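Local structure of endoribonuclease L-PSP/chorismate mutase-like domain-containing protein (Shewanella oneidensis, 2OTM) at the interface of chains A and B. The protein is of unknown function but belongs to the YjgF/chorismate mutase-like family and is a putative endoribonuclease. Coordinates in Å, arbitrary orientation; residue numbers count along the deposited sequence, not the author numbering. Chains: chain A/B, Hypothetical protein.

Contact 1: the interface of chains A and B. Residues chain A 97, 99, 135, 149, 151; chain B 95, 133, 135.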
ATOM      1  N   GLU A  97      -0.253   4.337  -7.227  1.00 18.36           N
ATOM      2  CA  GLU A  97      -1.128   3.603  -6.316  1.00 19.84           C
ATOM      3  C   GLU A  97      -2.348   4.490  -6.090  1.00 20.18           C
ATOM      4  O   GLU A  97      -2.211   5.613  -5.661  1.00 21.70           O
ATOM      5  CB  GLU A  97      -0.396   3.175  -5.024  1.00 21.97           C
ATOM      6  CG  GLU A  97       0.861   2.326  -5.336  1.00 22.89           C
ATOM      7  CD  GLU A  97       1.626   1.778  -4.122  1.00 26.24           C
ATOM      8  OE1 GLU A  97       1.359   2.189  -2.983  1.00 25.37           O
ATOM      9  OE2 GLU A  97       2.522   0.921  -4.321  1.00 29.03           O
ATOM     10  N   VAL A  99      -6.636   4.831  -4.828  1.00 16.64           N
ATOM     11  CA  VAL A  99      -7.742   4.372  -4.010  1.00 16.46           C
ATOM     12  C   VAL A  99      -9.006   5.063  -4.529  1.00 17.44           C
ATOM     13  O   VAL A  99      -9.004   6.275  -4.749  1.00 19.11           O
ATOM     14  CB  VAL A  99      -7.578   4.738  -2.524  1.00 16.51           C
ATOM     15  CG1 VAL A  99      -8.667   4.026  -1.671  1.00 20.08           C
ATOM     16  CG2 VAL A  99      -6.175   4.483  -1.997  1.00 19.63           C
ATOM     17  N   TRP A 135      -7.008   0.058  -5.078  1.00 17.96           N
ATOM     18  CA  TRP A 135      -7.850  -0.369  -3.955  1.00 18.83           C
ATOM     19  C   TRP A 135      -9.178   0.318  -4.007  1.00 17.44           C
ATOM     20  O   TRP A 135      -9.290   1.414  -4.549  1.00 18.19           O
ATOM     21  CB  TRP A 135      -7.272  -0.039  -2.585  1.00 18.89           C
ATOM     22  CG  TRP A 135      -5.907  -0.615  -2.246  1.00 22.86           C
ATOM     23  CD1 TRP A 135      -5.619  -1.817  -1.650  1.00 21.73           C
ATOM     24  CD2 TRP A 135      -4.672   0.052  -2.425  1.00 21.18           C
ATOM     25  NE1 TRP A 135      -4.246  -1.952  -1.474  1.00 20.86           N
ATOM     26  CE2 TRP A 135      -3.654  -0.784  -1.895  1.00 25.86           C
ATOM     27  CE3 TRP A 135      -4.325   1.304  -2.930  1.00 24.12           C
ATOM     28  CZ2 TRP A 135      -2.315  -0.413  -1.903  1.00 25.78           C
ATOM     29  CZ3 TRP A 135      -2.999   1.671  -2.917  1.00 25.06           C
ATOM     30  CH2 TRP A 135      -2.017   0.820  -2.404  1.00 23.23           C
ATOM     31  N   TYR A 149      -1.338   8.284  -5.370  1.00 19.01           N
ATOM     32  CA  TYR A 149      -0.016   8.352  -4.813  1.00 19.56           C
ATOM     33  C   TYR A 149       0.924   7.994  -5.937  1.00 20.01           C
ATOM     34  O   TYR A 149       0.685   6.988  -6.616  1.00 19.82           O
ATOM     35  CB  TYR A 149       0.138   7.308  -3.696  1.00 20.79           C
ATOM     36  CG  TYR A 149      -0.696   7.477  -2.487  1.00 22.47           C
ATOM     37  CD1 TYR A 149      -2.025   7.075  -2.473  1.00 27.73           C
ATOM     38  CD2 TYR A 149      -0.150   7.974  -1.309  1.00 21.22           C
ATOM     39  CE1 TYR A 149      -2.791   7.211  -1.350  1.00 28.19           C
ATOM     40  CE2 TYR A 149      -0.918   8.102  -0.165  1.00 19.57           C
ATOM     41  CZ  TYR A 149      -2.231   7.707  -0.200  1.00 22.98           C
ATOM     42  OH  TYR A 149      -2.955   7.759   0.920  1.00 15.87           O
ATOM     43  N   PHE A 151       5.182   7.470  -7.171  1.00 19.82           N
ATOM     44  CA  PHE A 151       6.547   7.106  -6.763  1.00 19.89           C
ATOM     45  C   PHE A 151       7.436   7.374  -8.004  1.00 21.21           C
ATOM     46  O   PHE A 151       7.142   6.895  -9.103  1.00 22.84           O
ATOM     47  CB  PHE A 151       6.656   5.630  -6.384  1.00 22.77           C
ATOM     48  CG  PHE A 151       5.768   5.229  -5.257  1.00 22.99           C
ATOM     49  CD1 PHE A 151       4.396   5.068  -5.468  1.00 24.10           C
ATOM     50  CD2 PHE A 151       6.280   5.055  -3.982  1.00 25.39           C
ATOM     51  CE1 PHE A 151       3.550   4.725  -4.422  1.00 29.74           C
ATOM     52  CE2 PHE A 151       5.441   4.706  -2.918  1.00 27.87           C
ATOM     53  CZ  PHE A 151       4.095   4.556  -3.120  1.00 29.71           C
TER
ATOM     54  N   ARG B  95       8.199   6.824   6.006  1.00 20.44           N
ATOM     55  CA  ARG B  95       6.837   6.492   5.580  1.00 20.30           C
ATOM     56  C   ARG B  95       6.053   5.788   6.676  1.00 19.15           C
ATOM     57  O   ARG B  95       6.569   4.908   7.368  1.00 20.06           O
ATOM     58  CB  ARG B  95       6.912   5.596   4.356  1.00 21.46           C
ATOM     59  CG  ARG B  95       5.592   5.183   3.737  1.00 28.20           C
ATOM     60  CD  ARG B  95       5.115   6.252   2.867  1.00 25.79           C
ATOM     61  NE  ARG B  95       4.274   5.787   1.781  1.00 27.82           N
ATOM     62  CZ  ARG B  95       3.901   6.574   0.773  1.00 27.10           C
ATOM     63  NH1 ARG B  95       4.289   7.832   0.756  1.00 26.85           N
ATOM     64  NH2 ARG B  95       3.141   6.112  -0.202  1.00 28.02           N
HETATM   65  N   MSE B 133       0.368   7.119   3.930  1.00 19.23           N
HETATM   66  CA  MSE B 133      -0.799   6.578   3.233  1.00 19.81           C
HETATM   67  C   MSE B 133      -1.840   6.225   4.264  1.00 19.05           C
HETATM   68  O   MSE B 133      -1.537   5.820   5.400  1.00 18.65           O
HETATM   69  CB  MSE B 133      -0.437   5.305   2.441  1.00 18.25           C
HETATM   70  CG  MSE B 133       0.696   5.456   1.477  1.00 22.78           C
HETATM   71 SE   MSE B 133       0.797   3.873   0.262  0.75 22.45          SE
HETATM   72  CE  MSE B 133      -0.673   4.182  -0.933  1.00 19.37           C
ATOM     73  N   TRP B 135      -5.743   4.163   4.628  1.00 18.77           N
ATOM     74  CA  TRP B 135      -6.827   3.371   4.022  1.00 18.60           C
ATOM     75  C   TRP B 135      -7.890   3.073   5.072  1.00 17.87           C
ATOM     76  O   TRP B 135      -7.601   3.060   6.256  1.00 17.95           O
ATOM     77  CB  TRP B 135      -6.349   1.992   3.524  1.00 18.47           C
ATOM     78  CG  TRP B 135      -5.294   1.965   2.451  1.00 20.81           C
ATOM     79  CD1 TRP B 135      -5.448   2.089   1.099  1.00 19.11           C
ATOM     80  CD2 TRP B 135      -3.910   1.778   2.681  1.00 22.90           C
ATOM     81  NE1 TRP B 135      -4.221   1.964   0.456  1.00 20.25           N
ATOM     82  CE2 TRP B 135      -3.261   1.784   1.415  1.00 22.10           C
ATOM     83  CE3 TRP B 135      -3.155   1.610   3.836  1.00 20.88           C
ATOM     84  CZ2 TRP B 135      -1.907   1.587   1.287  1.00 24.48           C
ATOM     85  CZ3 TRP B 135      -1.808   1.421   3.710  1.00 24.19           C
ATOM     86  CH2 TRP B 135      -1.189   1.421   2.440  1.00 25.82           C
TER
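B:Trp135 meets its own counterpart, A:Trp135, edge to face. The two indoles belong to strand 131-136 of each chain, and their planes are turned about 63° apart. The edge comes from chain B. Its indole nitrogen NE1 stands over the centre of the A:Trp135 ring, 3.5 Å from CE3 of A:Trp135. CZ2 of B:Trp135 follows along the same face, 3.8 Å from CH2 of A:Trp135. The same residue thus plays two parts, face in chain A and edge in chain B. A:Val99 closes in at right angles, with its methyl CG2 4.0 Å from CD1 of B:Trp135.

The second ring contact is a CH-pi one. The selenomethionine B:Met133 lays its terminal methyl CE over the face of A:Tyr149, 3.5 Å from the ring centroid. Its chain runs extended through chi2 and then bends at chi3 (75°), which lets the methyl lie over the ring centre while CG rests 3.5 Å from CE2 of A:Tyr149. The phenol oxygen OH reaches back to the B:Met133 backbone, 3.4 Å from CA. B:Met133 hides 70 Å² here, more than any other residue of the patch.

Polar groups flank these rings. The extended A:Glu97 brings its carboxylate oxygen OE1 to 3.5 Å from CE of B:Met133. The same oxygen lies in plane at the edge of A:Trp135. B:Arg95 bends at chi2, and its NH2 meets CZ of A:Phe151 at 3.4 Å. The two side chains cross at about a right angle, with ring and guanidinium planes 62° apart. B:Arg95 NH2 and A:Glu97 OE1 are too far apart to touch, but their opposite charges may still attract weakly.

The patch is part of the sheet-lined interface between YjgF-type subunits. It sets one chain against the next by aromatic and methionine packing (selenomethionine in this crystal), and probably helps to hold the trimer together.

Contact 2: the interface of chains A and B. Residues chain A 139-141; chain B 107, 109-110, 134, 136.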
ATOM      1  N   VAL A 139     -14.649   4.415   2.977  1.00 18.72           N
ATOM      2  CA  VAL A 139     -14.700   5.780   3.527  1.00 18.83           C
ATOM      3  C   VAL A 139     -13.401   6.461   3.126  1.00 19.88           C
ATOM      4  O   VAL A 139     -12.334   5.864   3.232  1.00 20.41           O
ATOM      5  CB  VAL A 139     -14.861   5.722   5.092  1.00 20.25           C
ATOM      6  CG1 VAL A 139     -14.893   7.108   5.708  1.00 20.02           C
ATOM      7  CG2 VAL A 139     -16.053   4.876   5.487  1.00 18.13           C
HETATM    8  N   MSE A 140     -13.494   7.698   2.640  1.00 19.72           N
HETATM    9  CA  MSE A 140     -12.335   8.393   2.146  1.00 19.31           C
HETATM   10  C   MSE A 140     -12.140   9.704   2.890  1.00 19.62           C
HETATM   11  O   MSE A 140     -13.113  10.329   3.311  1.00 20.81           O
HETATM   12  CB  MSE A 140     -12.555   8.689   0.665  1.00 20.54           C
HETATM   13  CG  MSE A 140     -12.785   7.463  -0.190  1.00 21.70           C
HETATM   14 SE   MSE A 140     -11.167   6.471  -0.455  0.75 16.99          SE
HETATM   15  CE  MSE A 140     -10.327   7.521  -1.819  1.00 20.72           C
ATOM     16  N   PRO A 141     -10.904  10.192   2.950  1.00 19.38           N
ATOM     17  CA  PRO A 141     -10.708  11.523   3.554  1.00 20.38           C
ATOM     18  C   PRO A 141     -11.469  12.538   2.713  1.00 21.31           C
ATOM     19  O   PRO A 141     -11.475  12.406   1.479  1.00 19.18           O
ATOM     20  CB  PRO A 141      -9.199  11.758   3.398  1.00 21.66           C
ATOM     21  CG  PRO A 141      -8.640  10.463   3.205  1.00 22.89           C
ATOM     22  CD  PRO A 141      -9.635   9.670   2.421  1.00 23.03           C
TER
ATOM     23  N   ILE B 107     -15.638  10.727   8.574  1.00 27.77           N
ATOM     24  CA  ILE B 107     -14.481  10.878   7.652  1.00 29.46           C
ATOM     25  C   ILE B 107     -13.300  11.544   8.366  1.00 30.99           C
ATOM     26  O   ILE B 107     -12.402  12.117   7.704  1.00 30.68           O
ATOM     27  CB  ILE B 107     -14.838  11.675   6.343  1.00 29.20           C
ATOM     28  CG1 ILE B 107     -15.282  13.112   6.699  1.00 31.75           C
ATOM     29  CG2 ILE B 107     -15.905  10.938   5.539  1.00 31.58           C
ATOM     30  CD1 ILE B 107     -15.262  14.126   5.523  1.00 25.62           C
ATOM     31  N   HIS B 109     -11.015  10.081  10.035  1.00 24.43           N
ATOM     32  CA  HIS B 109      -9.944   9.134  10.259  1.00 23.85           C
ATOM     33  C   HIS B 109      -8.568   9.706  10.062  1.00 23.65           C
ATOM     34  O   HIS B 109      -7.638   9.252  10.683  1.00 25.90           O
ATOM     35  CB  HIS B 109     -10.160   7.801   9.483  1.00 27.13           C
ATOM     36  CG  HIS B 109     -10.379   7.953   8.008  1.00 18.88           C
ATOM     37  ND1 HIS B 109     -11.460   8.626   7.480  1.00 20.35           N
ATOM     38  CD2 HIS B 109      -9.661   7.505   6.955  1.00 24.06           C
ATOM     39  CE1 HIS B 109     -11.382   8.609   6.162  1.00 23.98           C
ATOM     40  NE2 HIS B 109     -10.293   7.938   5.824  1.00 20.99           N
ATOM     41  N   PRO B 110      -8.393  10.705   9.170  1.00 20.85           N
ATOM     42  CA  PRO B 110      -7.046  11.280   9.186  1.00 20.61           C
ATOM     43  C   PRO B 110      -6.625  11.826  10.554  1.00 21.13           C
ATOM     44  O   PRO B 110      -5.471  11.824  10.877  1.00 21.92           O
ATOM     45  CB  PRO B 110      -7.142  12.407   8.140  1.00 21.14           C
ATOM     46  CG  PRO B 110      -8.237  11.912   7.222  1.00 21.42           C
ATOM     47  CD  PRO B 110      -9.236  11.299   8.119  1.00 20.96           C
ATOM     48  N   ILE B 134      -3.101   6.351   3.876  1.00 17.82           N
ATOM     49  CA  ILE B 134      -4.171   6.008   4.785  1.00 17.68           C
ATOM     50  C   ILE B 134      -5.209   5.214   3.998  1.00 19.10           C
ATOM     51  O   ILE B 134      -5.477   5.519   2.828  1.00 17.32           O
ATOM     52  CB  ILE B 134      -4.819   7.272   5.397  1.00 18.29           C
ATOM     53  CG1 ILE B 134      -5.763   6.859   6.508  1.00 20.06           C
ATOM     54  CG2 ILE B 134      -5.579   8.074   4.285  1.00 16.16           C
ATOM     55  CD1 ILE B 134      -6.164   8.008   7.478  1.00 23.09           C
ATOM     56  N   THR B 136      -9.124   2.867   4.604  1.00 16.83           N
ATOM     57  CA  THR B 136     -10.116   2.258   5.414  1.00 16.73           C
ATOM     58  C   THR B 136     -10.434   0.906   4.816  1.00 17.16           C
ATOM     59  O   THR B 136     -10.580   0.768   3.585  1.00 17.28           O
ATOM     60  CB  THR B 136     -11.400   3.119   5.546  1.00 16.88           C
ATOM     61  OG1 THR B 136     -11.959   3.341   4.251  1.00 18.58           O
ATOM     62  CG2 THR B 136     -11.058   4.470   6.196  1.00 16.28           C
TER
HETATM   63  O   HOH W   1      -9.466   6.469   3.534  1.00 19.99           O
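A:Val139 (phi/psi -135/134°) and A:Met140 are both in extended, strand-like conformation and lead into A:Pro141, carrying this backbone past B:Thr136 and B:His109. In this YjgF-family trimer the segment lies against the neighbouring chain, at the end of its strand 131-136 and the start of its helix 109-124.

B:Thr136 grips A:Val139 twice through its hydroxyl OG1. OG1 donates to the carbonyl O of A:Val139 at 2.7 Å, in the carbonyl plane and on a lone pair. It also accepts from the backbone N of A:Val139 at 3.2 Å. Its chi1 of 60° sets OG1 between its own backbone N and carbonyl carbon, facing the A:Val139 backbone. A valine here would probably leave the A:Val139 N-H and carbonyl without this hydroxyl mate and let the segment shift.

Water 1 bridges the chains by hydrogen bonds to O of A:Val139 (2.9 Å) and NE2 of B:His109 (2.8 Å).

The B:His109 imidazole is sandwiched within its own chain, with B:Pro110 CD over one face and B:Thr136 CG2 over the other, each offset toward the rim. This probably limits turning of the ring. Its edge points at the partner, CE1 lying 3.5 Å from C of A:Met140. CG1 of A:Val139 touches both CE1 of B:His109 and CG2 of B:Ile107. A:Pro141 sets CB 3.9 Å from CG of B:Pro110, and its CG touches CG2 of B:Ile134.

Contacts 1 and 2 belong to one A-B interface, their C-alpha centres about 12 Å apart. Strand 131-136 of chain B joins them. B:Met133 and B:Trp135 serve contact 1, while the alternating B:Ile134 and B:Thr136 serve contact 2. One strand thus meets chain A with both of its sides. Chain A answers with strands 92-100, 131-136 and 146-153 in contact 1, and with the segment 139-141 in contact 2. Apolar ring packing lies on one side of the chain B strand and hydroxyl-to-backbone hydrogen bonds on the other. The deposited assembly holds three copies, and this pairing probably recurs around the trimer.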